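Local coordinates for protein M157 (PDB 2NYK) that serves as the mouse cytomegalovirus ligand for Ly49 receptors of natural killer cells, and belongs to an MHC class I-like family, at residues A[216-221]-A[229-234]; A[200-205]-A[243-248]; A[27-32]-A[78-83]; A[95-100]-A[116-121]. The protein carries 1 engineered substitution. One frame throughout, in Å; residues are numbered along the deposited sequence.

Contact 1: A[216-221]-A[229-234]; sequences AIVTDE and LTVKAP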
loop_
_atom_site.group_PDB
_atom_site.type_symbol
_atom_site.label_atom_id
_atom_site.label_comp_id
_atom_site.label_asym_id
_atom_site.label_seq_id
_atom_site.Cartn_x
_atom_site.Cartn_y
_atom_site.Cartn_z
ATOM N N ALA A 216 -13.044 18.798 12.681
ATOM C CA ALA A 216 -11.707 18.265 12.956
ATOM C C ALA A 216 -10.730 18.512 11.822
ATOM O O ALA A 216 -11.126 18.753 10.676
ATOM C CB ALA A 216 -11.777 16.772 13.280
ATOM N N ILE A 217 -9.446 18.460 12.161
ATOM C CA ILE A 217 -8.394 18.449 11.158
ATOM C C ILE A 217 -7.705 17.087 11.202
ATOM O O ILE A 217 -7.199 16.670 12.260
ATOM C CB ILE A 217 -7.357 19.572 11.375
ATOM C CG1 ILE A 217 -8.038 20.935 11.336
ATOM C CG2 ILE A 217 -6.270 19.493 10.300
ATOM C CD1 ILE A 217 -7.131 22.077 11.730
ATOM N N VAL A 218 -7.693 16.417 10.050
ATOM C CA VAL A 218 -7.053 15.118 9.891
ATOM C C VAL A 218 -5.874 15.163 8.922
ATOM O O VAL A 218 -6.014 15.584 7.775
ATOM C CB VAL A 218 -8.040 14.037 9.416
ATOM C CG1 VAL A 218 -7.367 12.654 9.493
ATOM C CG2 VAL A 218 -9.306 14.061 10.261
ATOM N N THR A 219 -4.718 14.707 9.392
ATOM C CA THR A 219 -3.511 14.659 8.574
ATOM C C THR A 219 -3.058 13.199 8.393
ATOM O O THR A 219 -3.043 12.415 9.338
ATOM C CB THR A 219 -2.374 15.498 9.205
ATOM O OG1 THR A 219 -2.825 16.855 9.358
ATOM C CG2 THR A 219 -1.144 15.491 8.297
ATOM N N ASP A 220 -2.724 12.846 7.165
ATOM C CA ASP A 220 -2.288 11.508 6.826
ATOM C C ASP A 220 -0.925 11.666 6.175
ATOM O O ASP A 220 -0.830 12.057 5.016
ATOM C CB ASP A 220 -3.300 10.868 5.863
ATOM C CG ASP A 220 -2.967 9.419 5.508
ATOM O OD1 ASP A 220 -1.772 9.074 5.366
ATOM O OD2 ASP A 220 -3.928 8.633 5.335
ATOM N N GLU A 221 0.127 11.407 6.945
ATOM C CA GLU A 221 1.490 11.419 6.426
ATOM C C GLU A 221 1.980 9.977 6.309
ATOM O O GLU A 221 1.797 9.168 7.220
ATOM C CB GLU A 221 2.405 12.205 7.361
ATOM C CG GLU A 221 2.152 13.705 7.377
ATOM C CD GLU A 221 2.791 14.407 8.562
ATOM O OE1 GLU A 221 3.013 15.637 8.472
ATOM O OE2 GLU A 221 3.060 13.734 9.585
ATOM N N LEU A 229 -1.015 9.207 11.253
ATOM C CA LEU A 229 -2.314 9.847 11.105
ATOM C C LEU A 229 -2.645 10.660 12.348
ATOM O O LEU A 229 -2.655 10.139 13.474
ATOM C CB LEU A 229 -3.408 8.812 10.796
ATOM C CG LEU A 229 -3.600 8.361 9.340
ATOM C CD1 LEU A 229 -2.357 7.663 8.705
ATOM C CD2 LEU A 229 -4.816 7.433 9.282
ATOM N N THR A 230 -2.873 11.955 12.138
ATOM C CA THR A 230 -3.115 12.897 13.226
ATOM C C THR A 230 -4.519 13.484 13.073
ATOM O O THR A 230 -4.911 13.873 11.981
ATOM C CB THR A 230 -2.093 14.060 13.189
ATOM O OG1 THR A 230 -0.751 13.549 13.203
ATOM C CG2 THR A 230 -2.296 15.032 14.360
ATOM N N VAL A 231 -5.271 13.514 14.172
ATOM C CA VAL A 231 -6.587 14.134 14.225
ATOM C C VAL A 231 -6.591 15.115 15.392
ATOM O O VAL A 231 -6.374 14.736 16.559
ATOM C CB VAL A 231 -7.757 13.108 14.352
ATOM C CG1 VAL A 231 -7.527 12.164 15.486
ATOM C CG2 VAL A 231 -9.099 13.828 14.579
ATOM N N LYS A 232 -6.794 16.387 15.065
ATOM C CA LYS A 232 -6.947 17.401 16.087
ATOM C C LYS A 232 -8.255 18.139 15.938
ATOM O O LYS A 232 -8.716 18.421 14.820
ATOM C CB LYS A 232 -5.749 18.350 16.169
ATOM C CG LYS A 232 -5.357 19.061 14.908
ATOM C CD LYS A 232 -3.886 19.530 15.046
ATOM C CE LYS A 232 -3.566 20.508 13.873
ATOM N NZ LYS A 232 -2.093 20.882 13.978
ATOM N N ALA A 233 -8.864 18.406 17.090
ATOM C CA ALA A 233 -10.122 19.113 17.143
ATOM C C ALA A 233 -9.949 20.244 18.148
ATOM O O ALA A 233 -9.880 19.993 19.354
ATOM C CB ALA A 233 -11.233 18.171 17.543
ATOM N N PRO A 234 -9.810 21.487 17.641
ATOM C CA PRO A 234 -9.662 22.659 18.497
ATOM C C PRO A 234 -10.935 22.869 19.307
ATOM O O PRO A 234 -12.049 22.677 18.773
ATOM C CB PRO A 234 -9.466 23.810 17.495
ATOM C CG PRO A 234 -10.110 23.317 16.222
ATOM C CD PRO A 234 -9.796 21.849 16.206
HETATM O O HOH W 1 -0.003 12.924 10.695
#

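Contact 2: A[200-205]-A[243-248]; sequences SNVPFT and VTSSLG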
loop_
_atom_site.group_PDB
_atom_site.type_symbol
_atom_site.label_atom_id
_atom_site.label_comp_id
_atom_site.label_asym_id
_atom_site.label_seq_id
_atom_site.Cartn_x
_atom_site.Cartn_y
_atom_site.Cartn_z
ATOM N N SER A 200 3.200 -0.408 9.533
ATOM C CA SER A 200 2.624 -1.230 8.496
ATOM C C SER A 200 2.031 -0.356 7.398
ATOM O O SER A 200 1.815 0.846 7.590
ATOM C CB SER A 200 1.554 -2.161 9.090
ATOM O OG SER A 200 0.977 -2.958 8.057
ATOM N N ASN A 201 1.814 -0.944 6.227
ATOM C CA ASN A 201 1.171 -0.245 5.114
ATOM C C ASN A 201 -0.329 -0.521 5.111
ATOM O O ASN A 201 -1.040 -0.098 4.208
ATOM C CB ASN A 201 1.787 -0.652 3.771
ATOM C CG ASN A 201 1.384 -2.075 3.358
ATOM O OD1 ASN A 201 1.421 -3.001 4.199
ATOM N ND2 ASN A 201 0.959 -2.253 2.094
ATOM N N VAL A 202 -0.804 -1.255 6.115
ATOM C CA VAL A 202 -2.219 -1.578 6.222
ATOM C C VAL A 202 -3.002 -0.289 6.511
ATOM O O VAL A 202 -2.627 0.477 7.411
ATOM C CB VAL A 202 -2.467 -2.654 7.331
ATOM C CG1 VAL A 202 -3.937 -2.787 7.606
ATOM C CG2 VAL A 202 -1.899 -4.025 6.892
ATOM N N PRO A 203 -4.045 -0.003 5.711
ATOM C CA PRO A 203 -4.834 1.179 5.995
ATOM C C PRO A 203 -5.581 1.163 7.328
ATOM O O PRO A 203 -5.975 0.108 7.841
ATOM C CB PRO A 203 -5.791 1.257 4.788
ATOM C CG PRO A 203 -5.060 0.547 3.697
ATOM C CD PRO A 203 -4.468 -0.625 4.439
ATOM N N PHE A 204 -5.743 2.341 7.918
ATOM C CA PHE A 204 -6.510 2.441 9.169
ATOM C C PHE A 204 -7.043 3.854 9.309
ATOM O O PHE A 204 -6.567 4.761 8.608
ATOM C CB PHE A 204 -5.632 2.050 10.381
ATOM C CG PHE A 204 -4.501 3.008 10.660
ATOM C CD1 PHE A 204 -4.685 4.096 11.509
ATOM C CD2 PHE A 204 -3.250 2.825 10.054
ATOM C CE1 PHE A 204 -3.632 5.002 11.739
ATOM C CE2 PHE A 204 -2.189 3.724 10.289
ATOM C CZ PHE A 204 -2.365 4.785 11.124
ATOM N N THR A 205 -8.022 4.059 10.194
ATOM C CA THR A 205 -8.568 5.404 10.408
ATOM C C THR A 205 -8.512 5.774 11.880
ATOM O O THR A 205 -8.500 4.900 12.741
ATOM C CB THR A 205 -10.032 5.563 9.888
ATOM O OG1 THR A 205 -10.900 4.722 10.653
ATOM C CG2 THR A 205 -10.147 5.199 8.434
ATOM N N VAL A 243 -9.119 3.867 16.979
ATOM C CA VAL A 243 -8.306 3.450 15.865
ATOM C C VAL A 243 -8.948 2.233 15.249
ATOM O O VAL A 243 -9.085 1.212 15.897
ATOM C CB VAL A 243 -6.883 3.092 16.304
ATOM C CG1 VAL A 243 -6.059 2.683 15.094
ATOM C CG2 VAL A 243 -6.234 4.260 17.059
ATOM N N THR A 244 -9.311 2.343 13.977
ATOM C CA THR A 244 -9.960 1.244 13.274
ATOM C C THR A 244 -9.084 0.814 12.116
ATOM O O THR A 244 -8.745 1.624 11.246
ATOM C CB THR A 244 -11.386 1.639 12.767
ATOM O OG1 THR A 244 -12.115 2.271 13.830
ATOM C CG2 THR A 244 -12.152 0.414 12.266
ATOM N N SER A 245 -8.737 -0.470 12.119
ATOM C CA SER A 245 -7.855 -1.067 11.125
ATOM C C SER A 245 -8.589 -1.877 10.046
ATOM O O SER A 245 -9.514 -2.634 10.342
ATOM C CB SER A 245 -6.846 -1.966 11.825
ATOM O OG SER A 245 -6.043 -2.640 10.881
ATOM N N SER A 246 -8.139 -1.720 8.799
ATOM C CA SER A 246 -8.596 -2.545 7.662
ATOM C C SER A 246 -8.396 -4.035 7.937
ATOM O O SER A 246 -9.075 -4.883 7.356
ATOM C CB SER A 246 -7.830 -2.173 6.400
ATOM O OG SER A 246 -8.321 -0.933 5.903
ATOM N N LEU A 247 -7.459 -4.337 8.830
ATOM C CA LEU A 247 -7.143 -5.701 9.225
ATOM C C LEU A 247 -8.330 -6.348 9.941
ATOM O O LEU A 247 -8.409 -7.568 10.035
ATOM C CB LEU A 247 -5.887 -5.699 10.108
ATOM C CG LEU A 247 -5.034 -6.959 10.226
ATOM C CD1 LEU A 247 -4.372 -7.309 8.907
ATOM C CD2 LEU A 247 -3.997 -6.770 11.303
ATOM N N GLY A 248 -9.256 -5.517 10.416
ATOM C CA GLY A 248 -10.488 -5.977 11.032
ATOM C C GLY A 248 -10.565 -5.770 12.537
ATOM O O GLY A 248 -11.216 -6.552 13.228
HETATM O O HOH W 2 -11.422 4.817 13.957
#

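Contact 3: A[27-32]-A[78-83]; sequences VTVTRG and IQKMRL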
loop_
_atom_site.group_PDB
_atom_site.type_symbol
_atom_site.label_atom_id
_atom_site.label_comp_id
_atom_site.label_asym_id
_atom_site.label_seq_id
_atom_site.Cartn_x
_atom_site.Cartn_y
_atom_site.Cartn_z
ATOM N N VAL A 27 1.371 2.247 -12.471
ATOM C CA VAL A 27 2.230 3.187 -13.166
ATOM C C VAL A 27 1.380 4.320 -13.709
ATOM O O VAL A 27 0.325 4.086 -14.300
ATOM C CB VAL A 27 3.014 2.536 -14.349
ATOM C CG1 VAL A 27 3.871 3.580 -15.062
ATOM C CG2 VAL A 27 3.895 1.400 -13.847
ATOM N N THR A 28 1.856 5.543 -13.486
ATOM C CA THR A 28 1.210 6.739 -13.986
ATOM C C THR A 28 2.206 7.498 -14.856
ATOM O O THR A 28 3.367 7.676 -14.476
ATOM C CB THR A 28 0.720 7.635 -12.834
ATOM O OG1 THR A 28 -0.223 6.905 -12.037
ATOM C CG2 THR A 28 0.057 8.878 -13.377
ATOM N N VAL A 29 1.757 7.890 -16.041
ATOM C CA VAL A 29 2.544 8.716 -16.950
ATOM C C VAL A 29 1.725 9.976 -17.291
ATOM O O VAL A 29 0.545 9.884 -17.619
ATOM C CB VAL A 29 2.911 7.923 -18.228
ATOM C CG1 VAL A 29 3.411 8.841 -19.312
ATOM C CG2 VAL A 29 3.963 6.858 -17.921
ATOM N N THR A 30 2.345 11.147 -17.178
ATOM C CA THR A 30 1.660 12.413 -17.483
ATOM C C THR A 30 2.416 13.157 -18.574
ATOM O O THR A 30 3.640 13.059 -18.649
ATOM C CB THR A 30 1.518 13.335 -16.230
ATOM O OG1 THR A 30 0.971 12.598 -15.132
ATOM C CG2 THR A 30 0.606 14.536 -16.512
ATOM N N ARG A 31 1.680 13.873 -19.430
ATOM C CA ARG A 31 2.281 14.829 -20.385
ATOM C C ARG A 31 3.001 15.935 -19.620
ATOM O O ARG A 31 2.382 16.648 -18.808
ATOM C CB ARG A 31 1.208 15.448 -21.292
ATOM C CG ARG A 31 0.581 14.479 -22.276
ATOM C CD ARG A 31 1.204 14.594 -23.681
ATOM N NE ARG A 31 0.621 13.612 -24.600
ATOM C CZ ARG A 31 -0.685 13.503 -24.863
ATOM N NH1 ARG A 31 -1.561 14.311 -24.269
ATOM N NH2 ARG A 31 -1.117 12.577 -25.707
ATOM N N GLY A 32 4.312 16.062 -19.870
ATOM C CA GLY A 32 5.132 16.984 -19.089
ATOM C C GLY A 32 6.180 16.252 -18.268
ATOM O O GLY A 32 6.830 16.846 -17.401
ATOM N N ILE A 78 8.356 -1.896 -18.273
ATOM C CA ILE A 78 7.635 -2.227 -19.493
ATOM C C ILE A 78 6.274 -1.514 -19.592
ATOM O O ILE A 78 5.938 -0.978 -20.648
ATOM C CB ILE A 78 7.445 -3.748 -19.643
ATOM C CG1 ILE A 78 8.807 -4.439 -19.868
ATOM C CG2 ILE A 78 6.457 -4.045 -20.770
ATOM C CD1 ILE A 78 8.718 -5.956 -20.042
ATOM N N GLN A 79 5.497 -1.516 -18.506
ATOM C CA GLN A 79 4.228 -0.777 -18.485
ATOM C C GLN A 79 4.455 0.723 -18.702
ATOM O O GLN A 79 3.750 1.354 -19.487
ATOM C CB GLN A 79 3.472 -1.010 -17.158
ATOM C CG GLN A 79 2.976 -2.447 -16.930
ATOM C CD GLN A 79 2.063 -2.961 -18.034
ATOM O OE1 GLN A 79 1.342 -2.195 -18.670
ATOM N NE2 GLN A 79 2.088 -4.270 -18.262
ATOM N N LYS A 80 5.437 1.297 -18.021
ATOM C CA LYS A 80 5.752 2.698 -18.240
ATOM C C LYS A 80 6.035 3.000 -19.718
ATOM O O LYS A 80 5.453 3.931 -20.271
ATOM C CB LYS A 80 6.905 3.162 -17.355
ATOM C CG LYS A 80 6.889 4.666 -17.151
ATOM C CD LYS A 80 8.048 5.169 -16.315
ATOM C CE LYS A 80 9.317 5.238 -17.130
ATOM N NZ LYS A 80 10.418 5.872 -16.363
ATOM N N MET A 81 6.898 2.210 -20.355
ATOM C CA MET A 81 7.231 2.419 -21.775
ATOM C C MET A 81 5.999 2.292 -22.658
ATOM O O MET A 81 5.801 3.089 -23.580
ATOM C CB MET A 81 8.310 1.438 -22.244
ATOM C CG MET A 81 9.640 1.632 -21.537
ATOM S SD MET A 81 10.992 0.629 -22.172
ATOM C CE MET A 81 10.497 -1.028 -21.701
ATOM N N ARG A 82 5.176 1.293 -22.350
ATOM C CA ARG A 82 3.913 1.060 -23.032
ATOM C C ARG A 82 2.980 2.263 -22.969
ATOM O O ARG A 82 2.390 2.643 -23.987
ATOM C CB ARG A 82 3.223 -0.142 -22.410
ATOM C CG ARG A 82 1.901 -0.497 -23.006
ATOM C CD ARG A 82 1.195 -1.413 -22.056
ATOM N NE ARG A 82 -0.055 -1.917 -22.594
ATOM C CZ ARG A 82 -1.056 -2.361 -21.841
ATOM N NH1 ARG A 82 -0.946 -2.363 -20.510
ATOM N NH2 ARG A 82 -2.169 -2.800 -22.423
ATOM N N LEU A 83 2.839 2.844 -21.776
ATOM C CA LEU A 83 1.973 4.010 -21.575
ATOM C C LEU A 83 2.508 5.252 -22.286
ATOM O O LEU A 83 1.729 6.011 -22.854
ATOM C CB LEU A 83 1.757 4.312 -20.089
ATOM C CG LEU A 83 1.146 3.296 -19.114
ATOM C CD1 LEU A 83 0.673 4.042 -17.888
ATOM C CD2 LEU A 83 0.006 2.461 -19.718
#

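Contact 4: A[95-100]-A[116-121]; sequences QRICVR and HTTDTV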
loop_
_atom_site.group_PDB
_atom_site.type_symbol
_atom_site.label_atom_id
_atom_site.label_comp_id
_atom_site.label_asym_id
_atom_site.label_seq_id
_atom_site.Cartn_x
_atom_site.Cartn_y
_atom_site.Cartn_z
ATOM N N GLN A 95 -4.175 14.136 -20.713
ATOM C CA GLN A 95 -2.902 14.662 -20.242
ATOM C C GLN A 95 -2.151 13.634 -19.408
ATOM O O GLN A 95 -0.972 13.822 -19.100
ATOM C CB GLN A 95 -3.122 15.939 -19.427
ATOM C CG GLN A 95 -3.517 17.144 -20.271
ATOM C CD GLN A 95 -2.490 17.460 -21.352
ATOM O OE1 GLN A 95 -1.334 17.790 -21.060
ATOM N NE2 GLN A 95 -2.907 17.346 -22.609
ATOM N N ARG A 96 -2.837 12.550 -19.046
ATOM C CA ARG A 96 -2.231 11.502 -18.241
ATOM C C ARG A 96 -2.869 10.131 -18.445
ATOM O O ARG A 96 -4.020 10.010 -18.868
ATOM C CB ARG A 96 -2.237 11.884 -16.755
ATOM C CG ARG A 96 -3.613 12.195 -16.201
ATOM C CD ARG A 96 -3.550 13.299 -15.122
ATOM N NE ARG A 96 -2.502 13.063 -14.120
ATOM C CZ ARG A 96 -2.484 12.037 -13.268
ATOM N NH1 ARG A 96 -3.449 11.124 -13.290
ATOM N NH2 ARG A 96 -1.489 11.920 -12.394
ATOM N N ILE A 97 -2.105 9.094 -18.133
ATOM C CA ILE A 97 -2.621 7.729 -18.197
ATOM C C ILE A 97 -2.051 6.917 -17.034
ATOM O O ILE A 97 -0.877 7.042 -16.685
ATOM C CB ILE A 97 -2.294 7.046 -19.545
ATOM C CG1 ILE A 97 -2.927 5.655 -19.622
ATOM C CG2 ILE A 97 -0.776 6.969 -19.758
ATOM C CD1 ILE A 97 -2.881 5.038 -20.994
ATOM N N CYS A 98 -2.904 6.103 -16.437
ATOM C CA CYS A 98 -2.481 5.248 -15.355
ATOM C C CYS A 98 -2.927 3.815 -15.621
ATOM O O CYS A 98 -4.012 3.581 -16.166
ATOM C CB CYS A 98 -3.041 5.780 -14.039
ATOM S SG CYS A 98 -2.556 4.816 -12.607
ATOM N N VAL A 99 -2.070 2.862 -15.249
ATOM C CA VAL A 99 -2.423 1.445 -15.302
ATOM C C VAL A 99 -2.187 0.832 -13.924
ATOM O O VAL A 99 -1.204 1.162 -13.265
ATOM C CB VAL A 99 -1.662 0.679 -16.418
ATOM C CG1 VAL A 99 -0.112 0.729 -16.203
ATOM C CG2 VAL A 99 -2.139 -0.764 -16.525
ATOM N N ARG A 100 -3.094 -0.049 -13.499
ATOM C CA ARG A 100 -2.968 -0.737 -12.217
ATOM C C ARG A 100 -3.282 -2.228 -12.334
ATOM O O ARG A 100 -4.366 -2.592 -12.771
ATOM C CB ARG A 100 -3.920 -0.105 -11.191
ATOM C CG ARG A 100 -3.832 -0.700 -9.773
ATOM C CD ARG A 100 -4.936 -0.054 -8.881
ATOM N NE ARG A 100 -4.983 -0.621 -7.525
ATOM C CZ ARG A 100 -4.079 -0.383 -6.565
ATOM N NH1 ARG A 100 -3.033 0.403 -6.791
ATOM N NH2 ARG A 100 -4.207 -0.944 -5.369
ATOM N N HIS A 116 -7.086 0.652 -16.372
ATOM C CA HIS A 116 -6.476 1.714 -17.149
ATOM C C HIS A 116 -7.347 2.945 -16.966
ATOM O O HIS A 116 -8.573 2.842 -16.998
ATOM C CB HIS A 116 -6.438 1.348 -18.637
ATOM C CG HIS A 116 -5.423 0.305 -18.982
ATOM N ND1 HIS A 116 -5.669 -1.043 -18.850
ATOM C CD2 HIS A 116 -4.160 0.412 -19.463
ATOM C CE1 HIS A 116 -4.598 -1.724 -19.218
ATOM N NE2 HIS A 116 -3.670 -0.862 -19.599
ATOM N N THR A 117 -6.718 4.102 -16.760
ATOM C CA THR A 117 -7.462 5.344 -16.557
ATOM C C THR A 117 -6.827 6.481 -17.338
ATOM O O THR A 117 -5.601 6.692 -17.280
ATOM C CB THR A 117 -7.528 5.747 -15.080
ATOM O OG1 THR A 117 -8.125 4.688 -14.333
ATOM C CG2 THR A 117 -8.377 7.004 -14.906
ATOM N N THR A 118 -7.678 7.197 -18.069
ATOM C CA THR A 118 -7.301 8.427 -18.751
ATOM C C THR A 118 -8.306 9.508 -18.331
ATOM O O THR A 118 -9.273 9.222 -17.622
ATOM C CB THR A 118 -7.302 8.270 -20.285
ATOM O OG1 THR A 118 -8.643 8.105 -20.756
ATOM C CG2 THR A 118 -6.465 7.069 -20.724
ATOM N N ASP A 119 -8.077 10.741 -18.773
ATOM C CA ASP A 119 -8.954 11.865 -18.430
ATOM C C ASP A 119 -10.429 11.568 -18.677
ATOM O O ASP A 119 -11.272 11.817 -17.806
ATOM C CB ASP A 119 -8.534 13.119 -19.192
ATOM C CG ASP A 119 -7.166 13.627 -18.778
ATOM O OD1 ASP A 119 -6.551 14.355 -19.581
ATOM O OD2 ASP A 119 -6.698 13.300 -17.657
ATOM N N THR A 120 -10.738 11.004 -19.844
ATOM C CA THR A 120 -12.130 10.741 -20.224
ATOM C C THR A 120 -12.542 9.256 -20.238
ATOM O O THR A 120 -13.724 8.947 -20.448
ATOM C CB THR A 120 -12.440 11.339 -21.607
ATOM O OG1 THR A 120 -11.560 10.756 -22.584
ATOM C CG2 THR A 120 -12.254 12.849 -21.582
ATOM N N VAL A 121 -11.595 8.339 -20.027
ATOM C CA VAL A 121 -11.900 6.905 -20.164
ATOM C C VAL A 121 -11.355 6.051 -19.024
ATOM O O VAL A 121 -10.204 6.191 -18.614
ATOM C CB VAL A 121 -11.431 6.323 -21.531
ATOM C CG1 VAL A 121 -11.871 4.874 -21.684
ATOM C CG2 VAL A 121 -11.971 7.146 -22.692
#

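Contact 1: A[216-221]-A[229-234]
Asp220 and Leu229 sit side by side with their side chains running the same way, so that the carboxylate meets a methyl group rather than a polar partner across the strands. In Asp220, CG is anti to the backbone N (chi1 -177°), and Leu229 CD1 comes up to Asp220 OD1 at 3.7 Å. The charge of this carboxylate is answered by a salt bridge from OD1 to Arg45. On the same face, Val231 sends CG2 anti to its backbone N, where it lies 4.2 Å from Ala216 CB and 4.3 Å from Val218 CG2, touching two residues of the facing segment, two positions apart in sequence. The other face is lined by two pairs. Ile217 and Lys232 touch at their bases, Ile217 CB to Lys232 CG at 4.1 Å, after which the lysine chain runs on extended. Thr219 and Thr230 face each other CB to CB, and Thr230 OG1 is 2.7 Å from a water that also makes a weak bond to Glu221 OE2. The side chains alternate between faces as in any extended strand, and in this antiparallel ladder Ile217-Lys232 and Thr219-Thr230 are the hydrogen-bonded pairs. Ile217 N reaches Lys232 O at 2.8 Å in an almost straight bond (178°), and Thr219 N reaches Thr230 O at 2.7 Å. The two strands form a beta hairpin at one margin of the sheet: 217-222 is an outermost strand within the chain, 227-233 is bonded on its far side to strand 192-198, and Leu229 and Val231 pack against Phe204, Val206 and Leu208 of strand 204-208.

Contact 2: A[200-205]-A[243-248]
An antiparallel strand pair, 204-208 with 241-245, joins Phe204 and Thr205 to Ser245 and Thr244, and an ST turn at Ser245 turns segment 243-248 away from it. Thr205 N donates to Thr244 O at 2.7 Å, and the return bond runs from Thr244 N to Thr205 O. A water bonded to Thr205 O lies 2.6 Å from Thr244 OG1. Beyond the ladder, Pro203 O receives Ser246 N at 3.0 Å, the donor tilted 25° from the carbonyl plane, together with a weak bond from Ser246 OG. The same hydroxyl stands 3.5 Å from Pro203 CB. The pair borders a probable immunoglobulin-like beta-sandwich, as in the alpha3 domain of MHC class I molecules, and Phe204 turns into it to meet Val196, Gln227 and Leu229. Its CG lies between the backbone N and the carbonyl carbon (chi1 67°), and from there ring atom CD1 approaches Val243 CG1 obliquely at 4.1 Å. At the turn, Ser245 OG accepts Leu247 N at 3.0 Å. Val202 CG1 rests beside that hydroxyl, 3.9 Å from Ser245 OG, and touches Leu247 CB; the side chain of Leu247 lies about 4 Å from a fucose of the attached glycan.

Contact 3: A[27-32]-A[78-83]
In Val27, CG1 stands anti to the backbone N (chi1 179°) and is set down on the helix at Lys80, while in Val29 it is CG2, anti to the carbonyl carbon, that faces the same lysine. Lys80 CG is itself anti to its backbone N (chi1 -157°), and the lysine side chain crosses both valines at about a right angle. Val27 CG1 meets Lys80 CB at 3.8 Å, and Val29 CG2 meets Lys80 CG at 3.7 Å. Only the aliphatic part of the lysine takes part; the chain bends at chi3, and the ammonium end lies clear of the contact. Val27 CG2 reaches back to Gln79 CB at 4.1 Å. One helical turn on from Gln79, Leu83 packs on both valines: its CB is 4.0 Å from Val29 CG2, and its CD1 approaches the backbone at Val27 O, 3.6 Å away. No hydrogen bond crosses the interface, which is apolar packing of alternate strand residues against a helix. The axes of strand 27-30 and helix 78-83 come to 8.4 Å at their closest and cross at -30°. Strand 21-30 lies between strands 35-41 and 96-106 of the seven-stranded sheet, with helix 71-90 laid over it, consistent with the helix-on-sheet platform of MHC class I molecules.

Contact 4: A[95-100]-A[116-121]
The imidazole of His116 is covered over one face by Val99, whose CG2 sits 3.7 Å from the ring centroid, offset toward the rim. The offset brings this methyl to 3.4 Å from His116 NE2. The two side chains run side by side in the same direction. Val99 CG2, anti to its backbone N, lies over the ring in a CH-pi contact; His116 CG is anti to its carbonyl carbon (chi1 -73°). A second flat group, the carboxylate of Asp119, receives the N-H of Gln95: OD1 lies 2.6 Å from Gln95 N, with the donor 38° above the carboxylate plane. Its second oxygen, OD2, comes within 3.6 Å of Arg96 CG. The guanidinium of Arg96 is nearly coplanar with the carboxylate, yet NE of Arg96 remains 5.5 Å from Asp119 OD2, so any attraction between the charges is probably modest. These residues belong to the beta hairpin of strands 96-106 and 109-118, a pair within the seven-stranded sheet, consistent with the floor of an MHC class I-like platform. Near the open end of the hairpin, Cys98 and Thr117 form a hydrogen-bonded pair, Cys98 N to Thr117 O at 2.9 Å and Thr117 N to Cys98 O at 2.8 Å. Ile97 and Thr118 follow on the face that carries Val99 and His116, lying side by side with Thr118 CG2 4.0 Å from Ile97 CG1. Helix 71-90 covers this face: Leu83 touches both Ile97 and Val99, and Arg82 packs on His116. Beyond the ladder, Thr94 OG1 bonds to Asp119 N and to Arg96 O.

The four contacts fall into two groups. Contacts 3 and 4 lie in the seven-stranded sheet and its helix, the probable MHC-like platform, their centres 10 Å apart, and share neighbouring strands: Val29 O and Ile97 N are 2.8 Å apart, a probable hydrogen bond, as is Arg31 N to Gln95 O. Contacts 1 and 2 lie in the other sheet, probably an immunoglobulin-like domain, 16 Å apart between centres, where Leu229 CD2 packs 3.3 Å from Phe204 O. Along the chain contact 1 is nested inside the loop closed by contact 2. Between the groups, nearest atoms come to about 9 Å, from contact 2 to contact 4. Sugars approach contact 2 at Leu247 and contact 1 at Lys232.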